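Local structure of clostripain-related protein (Bacteroides thetaiotaomicron, 6N9J) at residues 176-181 / 205-210; 213-218 / 315-320; 239-244 / 342-347. The protein probably hydrolyses peptide bonds as a secreted cysteine protease of the C11 (clostripain) family. All blocks are in the same frame, centred on the assembly; numbering follows the deposited sequence.

Contact 1: residues 176-181 / 205-210; sequences ADYFIG and SPAVSI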
ATOM      1  N   ALA A 176      11.949   1.056   4.075  1.00 18.08           N
ATOM      2  CA  ALA A 176      11.600  -0.345   4.286  1.00 18.91           C
ATOM      3  C   ALA A 176      12.327  -1.272   3.316  1.00 21.64           C
ATOM      4  O   ALA A 176      12.759  -0.836   2.245  1.00 21.86           O
ATOM      5  CB  ALA A 176      10.108  -0.537   4.153  1.00 15.28           C
ATOM      6  N   ASP A 177      12.448  -2.547   3.693  1.00 19.38           N
ATOM      7  CA  ASP A 177      13.031  -3.547   2.807  1.00 20.50           C
ATOM      8  C   ASP A 177      12.035  -4.067   1.765  1.00 17.80           C
ATOM      9  O   ASP A 177      12.430  -4.514   0.700  1.00 17.74           O
ATOM     10  CB  ASP A 177      13.581  -4.721   3.616  1.00 21.60           C
ATOM     11  CG  ASP A 177      14.668  -4.301   4.581  1.00 26.83           C
ATOM     12  OD1 ASP A 177      15.513  -3.464   4.202  1.00 28.25           O
ATOM     13  OD2 ASP A 177      14.663  -4.789   5.728  1.00 28.72           O
ATOM     14  N   TYR A 178      10.748  -4.045   2.085  1.00 17.76           N
ATOM     15  CA  TYR A 178       9.734  -4.589   1.179  1.00 15.78           C
ATOM     16  C   TYR A 178       8.458  -3.771   1.229  1.00 12.91           C
ATOM     17  O   TYR A 178       8.080  -3.258   2.283  1.00 11.29           O
ATOM     18  CB  TYR A 178       9.422  -6.052   1.523  1.00 16.96           C
ATOM     19  CG  TYR A 178      10.630  -6.961   1.445  1.00 17.69           C
ATOM     20  CD1 TYR A 178      10.962  -7.589   0.254  1.00 18.51           C
ATOM     21  CD2 TYR A 178      11.444  -7.181   2.559  1.00 17.62           C
ATOM     22  CE1 TYR A 178      12.075  -8.414   0.163  1.00 20.26           C
ATOM     23  CE2 TYR A 178      12.564  -8.006   2.481  1.00 19.11           C
ATOM     24  CZ  TYR A 178      12.877  -8.614   1.267  1.00 21.53           C
ATOM     25  OH  TYR A 178      13.973  -9.444   1.148  1.00 26.64           O
ATOM     26  N   PHE A 179       7.794  -3.671   0.081  1.00 15.07           N
ATOM     27  CA  PHE A 179       6.533  -2.952  -0.038  1.00 17.69           C
ATOM     28  C   PHE A 179       5.457  -3.893  -0.558  1.00 17.04           C
ATOM     29  O   PHE A 179       5.624  -4.501  -1.607  1.00 16.33           O
ATOM     30  CB  PHE A 179       6.671  -1.746  -0.980  1.00 17.86           C
ATOM     31  CG  PHE A 179       7.474  -0.617  -0.408  1.00 19.32           C
ATOM     32  CD1 PHE A 179       8.859  -0.609  -0.517  1.00 21.79           C
ATOM     33  CD2 PHE A 179       6.846   0.438   0.238  1.00 17.68           C
ATOM     34  CE1 PHE A 179       9.605   0.427   0.011  1.00 22.36           C
ATOM     35  CE2 PHE A 179       7.584   1.480   0.773  1.00 18.65           C
ATOM     36  CZ  PHE A 179       8.966   1.472   0.662  1.00 23.16           C
ATOM     37  N   ILE A 180       4.348  -3.994   0.164  1.00 15.24           N
ATOM     38  CA  ILE A 180       3.246  -4.844  -0.257  1.00 13.83           C
ATOM     39  C   ILE A 180       2.041  -3.970  -0.580  1.00 15.16           C
ATOM     40  O   ILE A 180       1.590  -3.178   0.254  1.00 18.47           O
ATOM     41  CB  ILE A 180       2.866  -5.904   0.823  1.00  9.61           C
ATOM     42  CG1 ILE A 180       4.095  -6.681   1.302  1.00 12.31           C
ATOM     43  CG2 ILE A 180       1.832  -6.877   0.299  1.00  9.66           C
ATOM     44  CD1 ILE A 180       4.677  -6.142   2.610  1.00 11.80           C
ATOM     45  N   GLY A 181       1.516  -4.110  -1.795  1.00 18.38           N
ATOM     46  CA  GLY A 181       0.351  -3.342  -2.195  1.00 18.20           C
ATOM     47  C   GLY A 181      -0.291  -3.761  -3.507  1.00 16.33           C
ATOM     48  O   GLY A 181       0.106  -4.754  -4.102  1.00 19.23           O
ATOM     49  N   SER A 205      10.301 -14.554   5.632  1.00 22.13           N
ATOM     50  CA  SER A 205       9.641 -13.838   4.536  1.00 18.82           C
ATOM     51  C   SER A 205       8.254 -13.290   4.855  1.00 18.52           C
ATOM     52  O   SER A 205       7.284 -13.712   4.228  1.00 20.70           O
ATOM     53  CB  SER A 205       9.517 -14.757   3.312  1.00 20.12           C
ATOM     54  OG  SER A 205      10.771 -15.014   2.705  1.00 22.00           O
ATOM     55  N   PRO A 206       8.141 -12.359   5.821  1.00 20.84           N
ATOM     56  CA  PRO A 206       6.806 -11.828   6.140  1.00 20.10           C
ATOM     57  C   PRO A 206       6.089 -11.148   4.968  1.00 21.12           C
ATOM     58  O   PRO A 206       4.865 -11.279   4.880  1.00 20.72           O
ATOM     59  CB  PRO A 206       7.084 -10.807   7.258  1.00 21.34           C
ATOM     60  CG  PRO A 206       8.585 -10.623   7.292  1.00 19.95           C
ATOM     61  CD  PRO A 206       9.157 -11.899   6.784  1.00 20.67           C
ATOM     62  N   ALA A 207       6.816 -10.465   4.083  1.00 19.99           N
ATOM     63  CA  ALA A 207       6.163  -9.737   2.990  1.00 20.84           C
ATOM     64  C   ALA A 207       5.451 -10.712   2.060  1.00 18.73           C
ATOM     65  O   ALA A 207       4.296 -10.513   1.693  1.00 19.71           O
ATOM     66  CB  ALA A 207       7.177  -8.889   2.217  1.00 19.30           C
ATOM     67  N   VAL A 208       6.139 -11.787   1.711  1.00 18.04           N
ATOM     68  CA  VAL A 208       5.550 -12.836   0.892  1.00 17.76           C
ATOM     69  C   VAL A 208       4.379 -13.479   1.631  1.00 17.66           C
ATOM     70  O   VAL A 208       3.316 -13.691   1.047  1.00 16.44           O
ATOM     71  CB  VAL A 208       6.600 -13.915   0.510  1.00 21.44           C
ATOM     72  CG1 VAL A 208       5.938 -15.083  -0.205  1.00 22.37           C
ATOM     73  CG2 VAL A 208       7.682 -13.308  -0.368  1.00 21.01           C
ATOM     74  N   SER A 209       4.584 -13.787   2.916  1.00 19.07           N
ATOM     75  CA  SER A 209       3.526 -14.369   3.744  1.00 18.63           C
ATOM     76  C   SER A 209       2.282 -13.493   3.779  1.00 15.16           C
ATOM     77  O   SER A 209       1.156 -13.993   3.697  1.00 13.94           O
ATOM     78  CB  SER A 209       4.005 -14.600   5.183  1.00 17.64           C
ATOM     79  OG  SER A 209       5.135 -15.448   5.213  1.00 21.29           O
ATOM     80  N   ILE A 210       2.491 -12.188   3.936  1.00 14.58           N
ATOM     81  CA  ILE A 210       1.382 -11.241   4.000  1.00 16.61           C
ATOM     82  C   ILE A 210       0.625 -11.268   2.675  1.00 18.24           C
ATOM     83  O   ILE A 210      -0.612 -11.352   2.656  1.00 20.24           O
ATOM     84  CB  ILE A 210       1.881  -9.807   4.330  1.00 17.82           C
ATOM     85  CG1 ILE A 210       2.387  -9.744   5.775  1.00 14.85           C
ATOM     86  CG2 ILE A 210       0.759  -8.755   4.088  1.00 11.20           C
ATOM     87  CD1 ILE A 210       3.292  -8.537   6.092  1.00 13.26           C
TER
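Two first torsions set this contact: in Tyr178 and in Ile180 the leading branch (CG and CG1) lies anti to the carbonyl carbon, and both side chains rise from strand 178-181 toward the same small group, the methyl of Ala207. Tyr178 meets it with the base of its side chain, CB lying 3.7 Å from Ala207 CB, while the ring passes the methyl obliquely. Ile180 comes from further along the strand and touches with its tip, CD1 standing 3.7 Å from Ala207 CB. Its chi2 of 98° is an unusual value, and it sets CD1 against Ala207, 3.9 Å from Ala207 CA. The other branch, CG2, reaches Ile210 CG2 more distantly, at 4.4 Å. Alanine suits position 207 because a single methyl lets the axes of strand 178-181 and helix segment 206-210 approach to 8.8 Å, nearly parallel at 6°, while the branched isoleucines fill in beside it. An alanine in place of Ile180 would remove CG1, CG2 and CD1 and would probably open a gap between the strand and the pair Ala207 and Ile210. Where the helix starts, Ser205 O takes two bonds from Ser209, one from its N and one from OG at 2.9 Å. Val242 of the adjacent strand and Phe155 and Val196 extend the apolar layer around these residues. A helix packed along a central sheet strand in this way is characteristic of the alpha/beta/alpha sandwich of clan CD cysteine peptidases.

Contact 2: residues 213-218 / 315-320; sequences NYYSVY and VIWKNT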
ATOM      1  N   ASN A 213      -1.377 -14.579   1.969  1.00 15.13           N
ATOM      2  CA  ASN A 213      -2.553 -14.700   2.818  1.00 14.72           C
ATOM      3  C   ASN A 213      -3.599 -13.657   2.438  1.00 12.73           C
ATOM      4  O   ASN A 213      -4.796 -13.944   2.415  1.00 13.21           O
ATOM      5  CB  ASN A 213      -2.174 -14.582   4.305  1.00 16.11           C
ATOM      6  CG  ASN A 213      -1.593 -15.873   4.861  1.00 20.75           C
ATOM      7  OD1 ASN A 213      -2.321 -16.748   5.318  1.00 23.01           O
ATOM      8  ND2 ASN A 213      -0.277 -16.000   4.810  1.00 22.91           N
ATOM      9  N   TYR A 214      -3.148 -12.450   2.131  1.00 13.35           N
ATOM     10  CA  TYR A 214      -4.063 -11.433   1.639  1.00 16.85           C
ATOM     11  C   TYR A 214      -4.759 -11.963   0.371  1.00 20.53           C
ATOM     12  O   TYR A 214      -5.981 -12.092   0.342  1.00 23.74           O
ATOM     13  CB  TYR A 214      -3.315 -10.136   1.345  1.00 17.32           C
ATOM     14  CG  TYR A 214      -4.201  -8.931   1.152  1.00 18.67           C
ATOM     15  CD1 TYR A 214      -3.965  -7.772   1.880  1.00 19.23           C
ATOM     16  CD2 TYR A 214      -5.296  -8.959   0.279  1.00 20.51           C
ATOM     17  CE1 TYR A 214      -4.757  -6.659   1.726  1.00 24.37           C
ATOM     18  CE2 TYR A 214      -6.119  -7.847   0.122  1.00 18.56           C
ATOM     19  CZ  TYR A 214      -5.827  -6.701   0.853  1.00 22.80           C
ATOM     20  OH  TYR A 214      -6.590  -5.573   0.757  1.00 27.53           O
ATOM     21  N   TYR A 215      -3.979 -12.264  -0.665  1.00 20.57           N
ATOM     22  CA  TYR A 215      -4.539 -12.727  -1.929  1.00 17.55           C
ATOM     23  C   TYR A 215      -5.480 -13.929  -1.808  1.00 18.44           C
ATOM     24  O   TYR A 215      -6.529 -13.969  -2.445  1.00 16.72           O
ATOM     25  CB  TYR A 215      -3.406 -13.076  -2.895  1.00 18.75           C
ATOM     26  CG  TYR A 215      -3.916 -13.566  -4.229  1.00 20.20           C
ATOM     27  CD1 TYR A 215      -4.418 -12.670  -5.165  1.00 22.47           C
ATOM     28  CD2 TYR A 215      -3.915 -14.921  -4.548  1.00 22.95           C
ATOM     29  CE1 TYR A 215      -4.899 -13.096  -6.380  1.00 20.68           C
ATOM     30  CE2 TYR A 215      -4.386 -15.362  -5.776  1.00 24.93           C
ATOM     31  CZ  TYR A 215      -4.884 -14.435  -6.683  1.00 23.03           C
ATOM     32  OH  TYR A 215      -5.379 -14.846  -7.896  1.00 21.46           O
ATOM     33  N   SER A 216      -5.099 -14.913  -0.999  1.00 21.39           N
ATOM     34  CA  SER A 216      -5.797 -16.187  -0.996  1.00 24.19           C
ATOM     35  C   SER A 216      -7.265 -16.100  -0.569  1.00 24.67           C
ATOM     36  O   SER A 216      -8.101 -16.860  -1.056  1.00 27.41           O
ATOM     37  CB  SER A 216      -5.063 -17.178  -0.099  1.00 29.27           C
ATOM     38  OG  SER A 216      -5.632 -18.467  -0.218  1.00 34.38           O
ATOM     39  N   VAL A 217      -7.595 -15.191   0.338  1.00 21.13           N
ATOM     40  CA  VAL A 217      -8.984 -15.102   0.763  1.00 21.07           C
ATOM     41  C   VAL A 217      -9.845 -14.528  -0.372  1.00 20.48           C
ATOM     42  O   VAL A 217     -10.941 -15.023  -0.645  1.00 23.55           O
ATOM     43  CB  VAL A 217      -9.127 -14.259   2.045  1.00 18.94           C
ATOM     44  CG1 VAL A 217     -10.577 -13.868   2.282  1.00 16.85           C
ATOM     45  CG2 VAL A 217      -8.585 -15.043   3.242  1.00 19.22           C
ATOM     46  N   TYR A 218      -9.335 -13.512  -1.053  1.00 17.80           N
ATOM     47  CA  TYR A 218     -10.076 -12.899  -2.152  1.00 19.74           C
ATOM     48  C   TYR A 218     -10.161 -13.831  -3.350  1.00 22.22           C
ATOM     49  O   TYR A 218     -11.208 -13.912  -4.005  1.00 23.53           O
ATOM     50  CB  TYR A 218      -9.442 -11.562  -2.551  1.00 19.86           C
ATOM     51  CG  TYR A 218      -9.812 -10.463  -1.589  1.00 22.42           C
ATOM     52  CD1 TYR A 218     -10.996  -9.751  -1.746  1.00 22.83           C
ATOM     53  CD2 TYR A 218      -8.999 -10.164  -0.499  1.00 24.33           C
ATOM     54  CE1 TYR A 218     -11.352  -8.761  -0.852  1.00 25.58           C
ATOM     55  CE2 TYR A 218      -9.345  -9.174   0.400  1.00 24.52           C
ATOM     56  CZ  TYR A 218     -10.521  -8.472   0.219  1.00 26.15           C
ATOM     57  OH  TYR A 218     -10.869  -7.485   1.119  1.00 25.15           O
ATOM     58  N   VAL A 315      10.586  -7.122  -8.340  1.00 11.91           N
ATOM     59  CA  VAL A 315       9.199  -7.530  -8.105  1.00 12.29           C
ATOM     60  C   VAL A 315       9.201  -9.023  -7.812  1.00 17.06           C
ATOM     61  O   VAL A 315       9.163  -9.826  -8.728  1.00 18.68           O
ATOM     62  CB  VAL A 315       8.284  -7.217  -9.327  1.00 15.78           C
ATOM     63  CG1 VAL A 315       6.826  -7.603  -9.039  1.00 14.34           C
ATOM     64  CG2 VAL A 315       8.406  -5.735  -9.735  1.00 12.16           C
ATOM     65  N   ILE A 316       9.268  -9.406  -6.537  1.00 19.30           N
ATOM     66  CA  ILE A 316       9.573 -10.802  -6.218  1.00 20.65           C
ATOM     67  C   ILE A 316       8.340 -11.688  -6.011  1.00 18.24           C
ATOM     68  O   ILE A 316       8.452 -12.900  -5.867  1.00 17.61           O
ATOM     69  CB  ILE A 316      10.476 -10.896  -4.965  1.00 25.60           C
ATOM     70  CG1 ILE A 316       9.783 -10.302  -3.741  1.00 25.97           C
ATOM     71  CG2 ILE A 316      11.802 -10.183  -5.209  1.00 25.86           C
ATOM     72  CD1 ILE A 316      10.543 -10.561  -2.463  1.00 26.16           C
ATOM     73  N   TRP A 317       7.160 -11.090  -6.018  1.00 16.10           N
ATOM     74  CA  TRP A 317       5.940 -11.847  -5.794  1.00 12.24           C
ATOM     75  C   TRP A 317       4.831 -11.068  -6.482  1.00 14.80           C
ATOM     76  O   TRP A 317       4.804  -9.848  -6.368  1.00 15.94           O
ATOM     77  CB  TRP A 317       5.664 -12.021  -4.278  1.00 11.86           C
ATOM     78  CG  TRP A 317       4.558 -13.004  -3.969  1.00 12.47           C
ATOM     79  CD1 TRP A 317       4.697 -14.310  -3.591  1.00 11.77           C
ATOM     80  CD2 TRP A 317       3.142 -12.757  -4.050  1.00 11.75           C
ATOM     81  NE1 TRP A 317       3.459 -14.891  -3.432  1.00 13.34           N
ATOM     82  CE2 TRP A 317       2.493 -13.965  -3.709  1.00 11.55           C
ATOM     83  CE3 TRP A 317       2.370 -11.636  -4.366  1.00 12.39           C
ATOM     84  CZ2 TRP A 317       1.105 -14.073  -3.665  1.00 12.39           C
ATOM     85  CZ3 TRP A 317       0.990 -11.750  -4.340  1.00 13.89           C
ATOM     86  CH2 TRP A 317       0.372 -12.963  -3.989  1.00 15.00           C
ATOM     87  N   LYS A 318       3.937 -11.744  -7.208  1.00 14.48           N
ATOM     88  CA  LYS A 318       2.708 -11.088  -7.688  1.00 17.25           C
ATOM     89  C   LYS A 318       1.608 -12.103  -7.970  1.00 18.02           C
ATOM     90  O   LYS A 318       1.876 -13.264  -8.293  1.00 19.44           O
ATOM     91  CB  LYS A 318       2.969 -10.252  -8.941  1.00 19.92           C
ATOM     92  CG  LYS A 318       3.228 -11.091 -10.182  1.00 25.43           C
ATOM     93  CD  LYS A 318       3.600 -10.221 -11.358  1.00 29.88           C
ATOM     94  CE  LYS A 318       4.207 -11.061 -12.461  1.00 33.11           C
ATOM     95  NZ  LYS A 318       3.258 -12.118 -12.877  1.00 34.02           N
ATOM     96  N   ASN A 319       0.363 -11.663  -7.826  1.00 14.22           N
ATOM     97  CA  ASN A 319      -0.764 -12.504  -8.190  1.00 14.68           C
ATOM     98  C   ASN A 319      -2.013 -11.666  -8.364  1.00 15.77           C
ATOM     99  O   ASN A 319      -2.191 -10.655  -7.695  1.00 15.59           O
ATOM    100  CB  ASN A 319      -1.002 -13.593  -7.144  1.00 15.52           C
ATOM    101  CG  ASN A 319      -1.227 -14.953  -7.767  1.00 20.49           C
ATOM    102  OD1 ASN A 319      -1.645 -15.055  -8.919  1.00 26.65           O
ATOM    103  ND2 ASN A 319      -0.951 -16.010  -7.009  1.00 19.85           N
ATOM    104  N   THR A 320      -2.875 -12.089  -9.279  1.00 17.43           N
ATOM    105  CA  THR A 320      -4.130 -11.397  -9.518  1.00 15.97           C
ATOM    106  C   THR A 320      -5.188 -12.396  -9.955  1.00 16.82           C
ATOM    107  O   THR A 320      -4.890 -13.405 -10.573  1.00 15.50           O
ATOM    108  CB  THR A 320      -3.990 -10.296 -10.589  1.00 19.37           C
ATOM    109  OG1 THR A 320      -5.232  -9.587 -10.731  1.00 17.11           O
ATOM    110  CG2 THR A 320      -3.591 -10.899 -11.944  1.00 19.83           C
TER
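Tyr215 lays its ring against Asn319, joining helix 206-221 to strand 315-327 in the layered alpha/beta fold of the clostripain family. Asn319 CB sits over the ring centre, 3.8 Å from the Tyr215 centroid and only 3° off the normal, a CH-pi contact. Beyond CB the amide stacks on the same ring with the planes 7° apart, and its ND2 lies 3.7 Å from Tyr215 CE2. Asparagine fits because its methylene and its flat amide can both lie on an aromatic face; tyrosine offers that face and is long enough to span from the helix to Thr320. At the root of the tyrosine, CB meets the edge of the Trp317 indole at CH2, 3.9 Å away.

What aims the ring is the first torsion of Tyr215: CG is anti to the backbone N (180°), which carries the ring from the helix to the strand. Trp317, whose broad indole reaches the helix, bonds through NE1 to Glu212 and packs on Val208 and Ala211. The strand is fixed in turn by backbone bonds from Trp317 and Asn319 to strand 239-244. A weak, bent bond from Thr320 N reaches Asn319 OD1. At the far end of the ring, Tyr215 OH lies 3.1 Å from Thr320 O.

Contact 3: residues 239-244 / 342-347; sequences SISVIK and EGVSTY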
ATOM      1  N   SER A 239      -5.577  -7.854  -6.778  1.00 11.29           N
ATOM      2  CA  SER A 239      -4.244  -8.018  -7.328  1.00 16.00           C
ATOM      3  C   SER A 239      -3.206  -7.457  -6.366  1.00 18.75           C
ATOM      4  O   SER A 239      -3.362  -6.348  -5.844  1.00 20.18           O
ATOM      5  CB  SER A 239      -4.138  -7.316  -8.677  1.00 20.24           C
ATOM      6  OG  SER A 239      -4.317  -5.931  -8.499  1.00 24.07           O
ATOM      7  N   ILE A 240      -2.143  -8.217  -6.130  1.00 17.30           N
ATOM      8  CA  ILE A 240      -1.141  -7.848  -5.128  1.00 17.09           C
ATOM      9  C   ILE A 240       0.248  -8.171  -5.657  1.00 14.26           C
ATOM     10  O   ILE A 240       0.410  -9.136  -6.383  1.00 15.94           O
ATOM     11  CB  ILE A 240      -1.375  -8.604  -3.775  1.00 23.80           C
ATOM     12  CG1 ILE A 240      -2.743  -8.271  -3.187  1.00 25.78           C
ATOM     13  CG2 ILE A 240      -0.283  -8.290  -2.747  1.00 22.17           C
ATOM     14  CD1 ILE A 240      -2.831  -6.874  -2.588  1.00 28.38           C
ATOM     15  N   SER A 241       1.237  -7.354  -5.307  1.00 14.02           N
ATOM     16  CA  SER A 241       2.637  -7.701  -5.534  1.00 16.29           C
ATOM     17  C   SER A 241       3.534  -7.279  -4.362  1.00 11.89           C
ATOM     18  O   SER A 241       3.099  -6.592  -3.432  1.00 12.17           O
ATOM     19  CB  SER A 241       3.148  -7.065  -6.840  1.00 19.25           C
ATOM     20  OG  SER A 241       3.195  -5.648  -6.746  1.00 21.62           O
ATOM     21  N   VAL A 242       4.792  -7.713  -4.414  1.00 13.12           N
ATOM     22  CA  VAL A 242       5.790  -7.390  -3.401  1.00 11.18           C
ATOM     23  C   VAL A 242       7.045  -6.866  -4.090  1.00 14.33           C
ATOM     24  O   VAL A 242       7.639  -7.559  -4.923  1.00 15.03           O
ATOM     25  CB  VAL A 242       6.177  -8.628  -2.534  1.00 22.66           C
ATOM     26  CG1 VAL A 242       7.360  -8.309  -1.638  1.00 19.17           C
ATOM     27  CG2 VAL A 242       5.005  -9.106  -1.704  1.00 26.32           C
ATOM     28  N   ILE A 243       7.439  -5.644  -3.749  1.00 12.60           N
ATOM     29  CA  ILE A 243       8.651  -5.049  -4.283  1.00 15.13           C
ATOM     30  C   ILE A 243       9.770  -5.061  -3.239  1.00 19.11           C
ATOM     31  O   ILE A 243       9.554  -4.637  -2.104  1.00 18.78           O
ATOM     32  CB  ILE A 243       8.395  -3.622  -4.736  1.00 18.86           C
ATOM     33  CG1 ILE A 243       7.446  -3.627  -5.938  1.00 17.30           C
ATOM     34  CG2 ILE A 243       9.708  -2.908  -5.054  1.00 21.31           C
ATOM     35  CD1 ILE A 243       7.005  -2.252  -6.346  1.00 17.23           C
ATOM     36  N   LYS A 244      10.944  -5.569  -3.633  1.00 17.96           N
ATOM     37  CA  LYS A 244      12.157  -5.593  -2.803  1.00 18.28           C
ATOM     38  C   LYS A 244      12.983  -4.332  -3.051  1.00 20.26           C
ATOM     39  O   LYS A 244      13.583  -4.168  -4.133  1.00 20.24           O
ATOM     40  CB  LYS A 244      12.986  -6.845  -3.119  1.00 17.77           C
ATOM     41  CG  LYS A 244      14.180  -7.100  -2.199  1.00 18.50           C
ATOM     42  CD  LYS A 244      14.934  -8.346  -2.628  1.00 22.01           C
ATOM     43  CE  LYS A 244      15.820  -8.898  -1.520  1.00 27.50           C
ATOM     44  NZ  LYS A 244      16.824  -7.912  -1.042  1.00 30.87           N
ATOM     45  N   GLU A 342       1.710  -7.099 -14.316  1.00 14.60           N
ATOM     46  CA  GLU A 342       3.036  -7.485 -13.880  1.00 17.19           C
ATOM     47  C   GLU A 342       3.337  -6.959 -12.486  1.00 19.57           C
ATOM     48  O   GLU A 342       4.442  -7.145 -11.967  1.00 21.25           O
ATOM     49  CB  GLU A 342       4.090  -7.017 -14.882  1.00 22.40           C
ATOM     50  CG  GLU A 342       3.984  -7.695 -16.264  1.00 26.75           C
ATOM     51  CD  GLU A 342       4.233  -9.208 -16.228  1.00 31.46           C
ATOM     52  OE1 GLU A 342       3.884  -9.878 -17.224  1.00 31.98           O
ATOM     53  OE2 GLU A 342       4.781  -9.734 -15.223  1.00 31.57           O
ATOM     54  N   GLY A 343       2.344  -6.320 -11.873  1.00 18.69           N
ATOM     55  CA  GLY A 343       2.402  -6.049 -10.451  1.00 22.36           C
ATOM     56  C   GLY A 343       2.788  -4.650 -10.019  1.00 24.51           C
ATOM     57  O   GLY A 343       2.738  -4.350  -8.827  1.00 23.83           O
ATOM     58  N   VAL A 344       3.190  -3.798 -10.961  1.00 24.17           N
ATOM     59  CA  VAL A 344       3.642  -2.448 -10.613  1.00 24.12           C
ATOM     60  C   VAL A 344       3.114  -1.407 -11.607  1.00 23.99           C
ATOM     61  O   VAL A 344       3.060  -1.661 -12.811  1.00 26.67           O
ATOM     62  CB  VAL A 344       5.191  -2.365 -10.554  1.00 24.11           C
ATOM     63  CG1 VAL A 344       5.645  -0.977 -10.097  1.00 23.74           C
ATOM     64  CG2 VAL A 344       5.736  -3.412  -9.611  1.00 25.85           C
ATOM     65  N   SER A 345       2.705  -0.245 -11.106  1.00 21.90           N
ATOM     66  CA  SER A 345       2.213   0.809 -11.999  1.00 23.30           C
ATOM     67  C   SER A 345       3.242   1.913 -12.177  1.00 21.61           C
ATOM     68  O   SER A 345       4.228   1.990 -11.443  1.00 22.15           O
ATOM     69  CB  SER A 345       0.907   1.418 -11.483  1.00 20.19           C
ATOM     70  OG  SER A 345       1.172   2.419 -10.514  1.00 17.94           O
ATOM     71  N   THR A 346       2.987   2.769 -13.157  1.00 19.67           N
ATOM     72  CA  THR A 346       3.840   3.899 -13.458  1.00 19.39           C
ATOM     73  C   THR A 346       3.005   4.983 -14.132  1.00 21.59           C
ATOM     74  O   THR A 346       1.933   4.707 -14.686  1.00 18.68           O
ATOM     75  CB  THR A 346       5.014   3.501 -14.389  1.00 25.16           C
ATOM     76  OG1 THR A 346       5.901   4.613 -14.571  1.00 24.00           O
ATOM     77  CG2 THR A 346       4.491   3.068 -15.750  1.00 27.78           C
ATOM     78  N   TYR A 347       3.500   6.215 -14.083  1.00 21.86           N
ATOM     79  CA  TYR A 347       2.909   7.291 -14.853  1.00 22.69           C
ATOM     80  C   TYR A 347       3.581   7.388 -16.230  1.00 24.25           C
ATOM     81  O   TYR A 347       4.813   7.329 -16.344  1.00 25.60           O
ATOM     82  CB  TYR A 347       3.034   8.609 -14.101  1.00 23.13           C
ATOM     83  CG  TYR A 347       2.373   9.762 -14.799  1.00 22.24           C
ATOM     84  CD1 TYR A 347       0.996   9.779 -14.991  1.00 21.66           C
ATOM     85  CD2 TYR A 347       3.113  10.838 -15.255  1.00 25.45           C
ATOM     86  CE1 TYR A 347       0.377  10.830 -15.630  1.00 24.46           C
ATOM     87  CE2 TYR A 347       2.501  11.903 -15.900  1.00 26.63           C
ATOM     88  CZ  TYR A 347       1.134  11.893 -16.082  1.00 27.95           C
ATOM     89  OH  TYR A 347       0.519  12.946 -16.723  1.00 33.08           O
TER
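Ser241 and Gly343 meet where strand 239-244, part of the central sheet of the clostripain fold, is approached by the loop that leads into strand 345-346. Followed outward, the serine first brings CB close to the glycine backbone, 3.8 Å from Gly343 CA and 3.4 Å from Gly343 O. Its tip, OG, then donates a hydrogen bond to Gly343 O; the modelled 2.5 Å between these two atoms is shorter than usual, and the exact length is doubtful. A chi1 of 67° puts OG between the backbone N and the carbonyl carbon, facing the loop, and the hydroxyl also bonds to NE2 of Gln164, so this buried polar atom has two partners. Serine suits the site, being small enough for the close approach and able to donate to a buried loop carbonyl.

Glycine is needed opposite for two reasons. The backbone angles of Gly343 (phi 101°, psi -7°) would jam a side chain against the preceding carbonyl oxygen, and a CB would also collide with Ser241 CB. The next loop residue adds an apolar contact: Val344 and Ile243 reach toward each other tip to tip, and Val315 and Val166 also pack on the valine, while Val169 packs on Ile243. The isoleucine has the length to reach out while valine offers a short methyl, and Ile243 CD1 ends 3.7 Å from Val344 CG2.

Contacts 1 and 2 share helix 206-221, whose earlier turns pack on strand 178-181 and whose later turns meet strand 315-327; strand 239-244, the sheet strand of contact 3, runs between these two. Backbone bonds connect the three: Phe179 N to Ile243 O is 3.0 Å, and Trp317 O to Val242 N is 2.9 Å. Side chains also bridge contacts 1 and 2, with Val208 CG1 lying 3.7 Å from Trp317 CD1. The centres of the contacts are about 11 to 12 Å apart. The helix lies on the face of the sheet toward which Val242 points, while Ser241 and Ile243 point from the other face to the loop of contact 3.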